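PDB 5XLM: Serine/threonine-protein kinase PknI from Mycobacterium tuberculosis, which phosphorylates serine and threonine residues of proteins, slows mycobacterial growth inside the infected host, and is seen here as its extracellular sensor domain. Local coordinates for residues D86-H89 / T90-K93; R139-P142 / Q143-V147. All coordinates share one frame; numbering follows the deposited sequence.

Interaction 1 (D86-H89 / T90-K93); sequences DNDH and TQAK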
ATOM      1  N   ASP A  86     -11.754  10.420   0.075  1.00 54.42           N
ATOM      2  CA  ASP A  86     -10.650  11.357   0.264  1.00 52.34           C
ATOM      3  C   ASP A  86     -10.934  12.347   1.387  1.00 60.32           C
ATOM      4  O   ASP A  86     -10.056  12.624   2.214  1.00 65.34           O
ATOM      5  CB  ASP A  86     -10.361  12.100  -1.040  1.00 50.26           C
ATOM      6  CG  ASP A  86      -9.683  11.223  -2.070  1.00 59.01           C
ATOM      7  OD1 ASP A  86      -9.031  10.231  -1.678  1.00 57.85           O
ATOM      8  OD2 ASP A  86      -9.795  11.532  -3.275  1.00 58.79           O
ATOM      9  N   ASN A  87     -12.146  12.895   1.436  1.00 62.35           N
ATOM     10  CA  ASN A  87     -12.465  13.886   2.455  1.00 72.24           C
ATOM     11  C   ASN A  87     -13.061  13.248   3.705  1.00 72.70           C
ATOM     12  O   ASN A  87     -12.649  13.566   4.824  1.00 71.47           O
ATOM     13  CB  ASN A  87     -13.426  14.932   1.884  1.00 76.55           C
ATOM     14  CG  ASN A  87     -12.898  15.576   0.618  1.00 82.82           C
ATOM     15  OD1 ASN A  87     -12.124  16.533   0.668  1.00 85.30           O
ATOM     16  ND2 ASN A  87     -13.315  15.052  -0.527  1.00 85.03           N
ATOM     17  N   ASP A  88     -14.022  12.349   3.527  1.00 71.53           N
ATOM     18  CA  ASP A  88     -14.694  11.680   4.638  1.00 68.40           C
ATOM     19  C   ASP A  88     -14.116  10.275   4.769  1.00 60.73           C
ATOM     20  O   ASP A  88     -14.472   9.370   4.010  1.00 53.37           O
ATOM     21  CB  ASP A  88     -16.202  11.655   4.416  1.00 75.02           C
ATOM     22  CG  ASP A  88     -16.926  10.813   5.442  1.00 84.99           C
ATOM     23  OD1 ASP A  88     -16.643  10.973   6.649  1.00 87.20           O
ATOM     24  OD2 ASP A  88     -17.782   9.995   5.040  1.00 90.75           O
ATOM     25  N   HIS A  89     -13.224  10.095   5.741  1.00 50.51           N
ATOM     26  CA  HIS A  89     -12.558   8.819   5.968  1.00 50.37           C
ATOM     27  C   HIS A  89     -13.404   7.844   6.778  1.00 49.13           C
ATOM     28  O   HIS A  89     -12.897   6.791   7.180  1.00 48.08           O
ATOM     29  CB  HIS A  89     -11.214   9.052   6.660  1.00 55.08           C
ATOM     30  CG  HIS A  89     -10.374  10.099   5.998  1.00 48.48           C
ATOM     31  ND1 HIS A  89      -9.533  10.936   6.699  1.00 48.60           N
ATOM     32  CD2 HIS A  89     -10.251  10.449   4.696  1.00 48.64           C
ATOM     33  CE1 HIS A  89      -8.929  11.756   5.858  1.00 51.00           C
ATOM     34  NE2 HIS A  89      -9.348  11.481   4.636  1.00 50.24           N
ATOM     35  N   THR A  90     -14.669   8.170   7.038  1.00 50.37           N
ATOM     36  CA  THR A  90     -15.587   7.244   7.685  1.00 50.59           C
ATOM     37  C   THR A  90     -16.404   6.439   6.685  1.00 50.78           C
ATOM     38  O   THR A  90     -17.152   5.546   7.097  1.00 50.98           O
ATOM     39  CB  THR A  90     -16.537   7.997   8.623  1.00 59.07           C
ATOM     40  OG1 THR A  90     -17.325   8.926   7.868  1.00 53.23           O
ATOM     41  CG2 THR A  90     -15.754   8.752   9.688  1.00 58.50           C
ATOM     42  N   GLN A  91     -16.276   6.726   5.393  1.00 58.62           N
ATOM     43  CA  GLN A  91     -17.018   6.043   4.344  1.00 51.09           C
ATOM     44  C   GLN A  91     -16.048   5.459   3.325  1.00 49.97           C
ATOM     45  O   GLN A  91     -14.989   6.037   3.058  1.00 49.82           O
ATOM     46  CB  GLN A  91     -17.994   7.005   3.654  1.00 62.64           C
ATOM     47  CG  GLN A  91     -18.811   6.383   2.533  1.00 73.46           C
ATOM     48  CD  GLN A  91     -19.730   7.384   1.859  1.00 79.44           C
ATOM     49  OE1 GLN A  91     -19.677   8.581   2.145  1.00 74.29           O
ATOM     50  NE2 GLN A  91     -20.581   6.898   0.963  1.00 82.65           N
ATOM     51  N   ALA A  92     -16.408   4.304   2.769  1.00 49.77           N
ATOM     52  CA  ALA A  92     -15.609   3.713   1.711  1.00 52.53           C
ATOM     53  C   ALA A  92     -15.646   4.593   0.464  1.00 54.24           C
ATOM     54  O   ALA A  92     -16.543   5.420   0.276  1.00 54.52           O
ATOM     55  CB  ALA A  92     -16.107   2.307   1.382  1.00 51.36           C
ATOM     56  N   LYS A  93     -14.646   4.405  -0.393  1.00 53.82           N
ATOM     57  CA  LYS A  93     -14.530   5.214  -1.598  1.00 56.30           C
ATOM     58  C   LYS A  93     -15.690   4.939  -2.547  1.00 61.13           C
ATOM     59  O   LYS A  93     -16.127   3.796  -2.710  1.00 60.28           O
ATOM     60  CB  LYS A  93     -13.198   4.927  -2.293  1.00 49.84           C
ATOM     61  CG  LYS A  93     -12.886   5.837  -3.472  1.00 49.39           C
ATOM     62  CD  LYS A  93     -12.442   7.218  -3.019  1.00 52.86           C
ATOM     63  CE  LYS A  93     -12.023   8.068  -4.205  1.00 60.03           C
ATOM     64  NZ  LYS A  93     -11.541   9.412  -3.789  1.00 68.07           N
TER
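Asp88 and Thr90 form the tight part of this local contact, at the start of a type I turn. The hydroxyl OG1 of Thr90 reaches Asp88 OD1 at 2.5 Å, a very short hydrogen bond, with the two side chains crossing at about a right angle. Thr90 holds OG1 between its own N and carbonyl carbon (chi1 62°), which turns the hydroxyl back onto the carboxylate. The other oxygen, Asp88 OD2, lies 3.3 Å from Gln91 CB, and the carboxylate and the amide of Gln91 are steeply inclined to each other.

A second close point is the salt bridge from Lys93 NZ to Asp86 OD2 at 2.8 Å, between partly exposed residues seven positions apart in the loop. His89 NE2 bonds to Asp86 O at 2.8 Å, from above the carbonyl plane, and the ring stacks on Trp65 of strand 62-72.

The solvent side is looser: Thr90 and Gln91 are exposed, and their backbone N atoms make only weak bonds here, Thr90 N to Asp88 OD1 and Gln91 N to Asp88 O, each 3.5 Å long. The arrangement is a type I beta turn from Asp88 to Gln91, overlaid by a weak Asx turn at Asp88, in the loop joining strands 77-83 and 100-105.

Interaction 2 (R139-P142 / Q143-V147); sequences RPQP and QGDLV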
ATOM      1  N   ARG A 139       7.679  -1.222   5.222  1.00 22.13           N
ATOM      2  CA  ARG A 139       8.515  -1.782   6.270  1.00 18.49           C
ATOM      3  C   ARG A 139       8.154  -1.149   7.602  1.00 27.66           C
ATOM      4  O   ARG A 139       8.187   0.086   7.718  1.00 28.37           O
ATOM      5  CB  ARG A 139       9.989  -1.560   5.957  1.00 21.10           C
ATOM      6  CG  ARG A 139      10.468  -2.331   4.740  1.00 18.75           C
ATOM      7  CD  ARG A 139      10.717  -1.431   3.541  1.00 18.67           C
ATOM      8  NE  ARG A 139      10.928  -2.204   2.318  1.00 20.56           N
ATOM      9  CZ  ARG A 139      11.333  -1.685   1.163  1.00 23.00           C
ATOM     10  NH1 ARG A 139      11.583  -0.386   1.072  1.00 20.96           N
ATOM     11  NH2 ARG A 139      11.492  -2.465   0.099  1.00 27.19           N
ATOM     12  N   PRO A 140       7.811  -1.935   8.621  1.00 21.87           N
ATOM     13  CA  PRO A 140       7.444  -1.349   9.916  1.00 26.37           C
ATOM     14  C   PRO A 140       8.642  -0.669  10.558  1.00 37.76           C
ATOM     15  O   PRO A 140       9.709  -1.269  10.704  1.00 39.14           O
ATOM     16  CB  PRO A 140       6.978  -2.557  10.740  1.00 22.36           C
ATOM     17  CG  PRO A 140       6.739  -3.652   9.738  1.00 31.45           C
ATOM     18  CD  PRO A 140       7.708  -3.401   8.626  1.00 16.64           C
ATOM     19  N   GLN A 141       8.440   0.580  10.950  1.00 42.36           N
ATOM     20  CA  GLN A 141       9.455   1.341  11.649  1.00 47.66           C
ATOM     21  C   GLN A 141       9.320   1.010  13.132  1.00 57.64           C
ATOM     22  O   GLN A 141       8.270   0.531  13.568  1.00 50.43           O
ATOM     23  CB  GLN A 141       9.315   2.835  11.377  1.00 40.35           C
ATOM     24  CG  GLN A 141       9.583   3.191   9.926  1.00 34.14           C
ATOM     25  CD  GLN A 141      10.782   2.452   9.364  1.00 41.96           C
ATOM     26  OE1 GLN A 141      11.872   2.494   9.929  1.00 52.30           O
ATOM     27  NE2 GLN A 141      10.585   1.769   8.242  1.00 39.53           N
ATOM     28  N   PRO A 142      10.349   1.277  13.920  1.00 74.31           N
ATOM     29  CA  PRO A 142      10.290   0.963  15.350  1.00 81.64           C
ATOM     30  C   PRO A 142       9.154   1.712  16.036  1.00 83.47           C
ATOM     31  O   PRO A 142       8.508   1.191  16.943  1.00 85.69           O
ATOM     32  CB  PRO A 142      11.637   1.465  15.865  1.00 85.91           C
ATOM     33  CG  PRO A 142      12.552   1.303  14.701  1.00 84.25           C
ATOM     34  CD  PRO A 142      11.723   1.569  13.474  1.00 78.57           C
ATOM     35  N   GLN A 143       8.936   2.942  15.597  1.00 84.95           N
ATOM     36  CA  GLN A 143       7.918   3.826  16.153  1.00 91.39           C
ATOM     37  C   GLN A 143       6.436   3.439  16.029  1.00 90.18           C
ATOM     38  O   GLN A 143       5.669   3.686  16.960  1.00 94.37           O
ATOM     39  CB  GLN A 143       8.095   5.231  15.568  1.00 96.40           C
ATOM     40  CG  GLN A 143       9.537   5.693  15.455  1.00106.35           C
ATOM     41  CD  GLN A 143       9.663   7.011  14.716  1.00115.78           C
ATOM     42  OE1 GLN A 143       8.672   7.565  14.240  1.00115.27           O
ATOM     43  NE2 GLN A 143      10.884   7.520  14.616  1.00123.10           N
ATOM     44  N   GLY A 144       6.008   2.874  14.902  1.00 81.64           N
ATOM     45  CA  GLY A 144       4.595   2.587  14.751  1.00 75.70           C
ATOM     46  C   GLY A 144       4.092   2.803  13.338  1.00 66.05           C
ATOM     47  O   GLY A 144       3.179   2.107  12.882  1.00 66.94           O
ATOM     48  N   ASP A 145       4.675   3.774  12.640  1.00 54.90           N
ATOM     49  CA  ASP A 145       4.358   4.009  11.242  1.00 48.06           C
ATOM     50  C   ASP A 145       5.174   3.065  10.362  1.00 41.41           C
ATOM     51  O   ASP A 145       5.980   2.263  10.844  1.00 37.65           O
ATOM     52  CB  ASP A 145       4.614   5.469  10.875  1.00 58.45           C
ATOM     53  CG  ASP A 145       6.047   5.891  11.137  1.00 76.07           C
ATOM     54  OD1 ASP A 145       6.668   5.344  12.074  1.00 80.76           O
ATOM     55  OD2 ASP A 145       6.552   6.769  10.406  1.00 79.66           O
ATOM     56  N   LEU A 146       4.968   3.156   9.052  1.00 30.48           N
ATOM     57  CA  LEU A 146       5.649   2.290   8.102  1.00 24.44           C
ATOM     58  C   LEU A 146       6.222   3.126   6.968  1.00 25.06           C
ATOM     59  O   LEU A 146       5.601   4.095   6.522  1.00 22.47           O
ATOM     60  CB  LEU A 146       4.700   1.224   7.534  1.00 20.79           C
ATOM     61  CG  LEU A 146       3.908   0.398   8.551  1.00 25.61           C
ATOM     62  CD1 LEU A 146       2.459   0.860   8.612  1.00 23.50           C
ATOM     63  CD2 LEU A 146       3.995  -1.086   8.232  1.00 27.31           C
ATOM     64  N   VAL A 147       7.410   2.745   6.509  1.00 24.30           N
ATOM     65  CA  VAL A 147       8.084   3.405   5.399  1.00 23.68           C
ATOM     66  C   VAL A 147       8.424   2.350   4.359  1.00 22.09           C
ATOM     67  O   VAL A 147       8.888   1.256   4.699  1.00 20.00           O
ATOM     68  CB  VAL A 147       9.354   4.150   5.864  1.00 28.29           C
ATOM     69  CG1 VAL A 147      10.071   4.776   4.681  1.00 27.90           C
ATOM     70  CG2 VAL A 147       8.996   5.207   6.897  1.00 26.10           C
TER
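Arg139 and Val147 hold the two strands together with a pair of backbone hydrogen bonds: Arg139 N to Val147 O at 2.8 Å, and Val147 N to Arg139 O at 3.0 Å. A third, from Gln141 N to Asp145 O at 3.0 Å, arrives in the carbonyl plane and carries the pairing one step past the strand ends. Arg139 O has further partners: a weak bond from Gln141 NE2, and the CA of Leu146 at 3.4 Å in a CA-H...O contact.

The Gln141 side chain folds back over its own strand. With chi1 and chi2 both turned to the same hand (-66° and -42°), the amide lies across Val147, and NE2 comes within 3.6 Å of Val147 CB while CG meets CG2. Nearer the turn, Gln141 CB sits 3.7 Å from Asp145 OD1, a buried oxygen without a polar partner in the model.

Val147 lies on the same face as Arg139, whose aliphatic CB and CD lean on Val147 O. The Arg139 guanidinium group continues to a hydrogen bond from NE to Gln108 and a salt bridge to Glu149. On the other face Pro140 and Leu146 pair, Pro140 CG meeting Leu146 CD2 at 4.0 Å, and both side chains touch Trp109 of strand 108-117.

At the far end Pro142, Gln143 and Gly144 carry the chain round; Pro142 and Gln143 are poorly ordered, and Gly144 has a positive phi (143°) that would crowd a side chain against the preceding carbonyl. The whole is an antiparallel beta hairpin, joining strands 131-140 and 146-154, with Arg139 and Val147 as a hydrogen-bonded pair and Pro140 and Leu146 as a non-hydrogen-bonded one.

Both interactions lie in connections between neighbouring strands of one curled antiparallel sheet, whose strand pairings close into a ring and which makes up the body of this all-beta sensor domain. Interaction 1 comes first along the chain, in the loop between strands 77-83 and 100-105; interaction 2 follows, in the hairpin of strands 131-140 and 146-154. Strand 108-117 links them, pairing with 100-105 on one side and with 131-140 on the other. The centres of interactions 1 and 2 are about 24 Å apart. The nearest atoms of interactions 1 and 2 are about 16 Å apart. They are separate surface connections, one in a long loop and one in a tight hairpin, in the extracellular part of a kinase that probably works as a dimer.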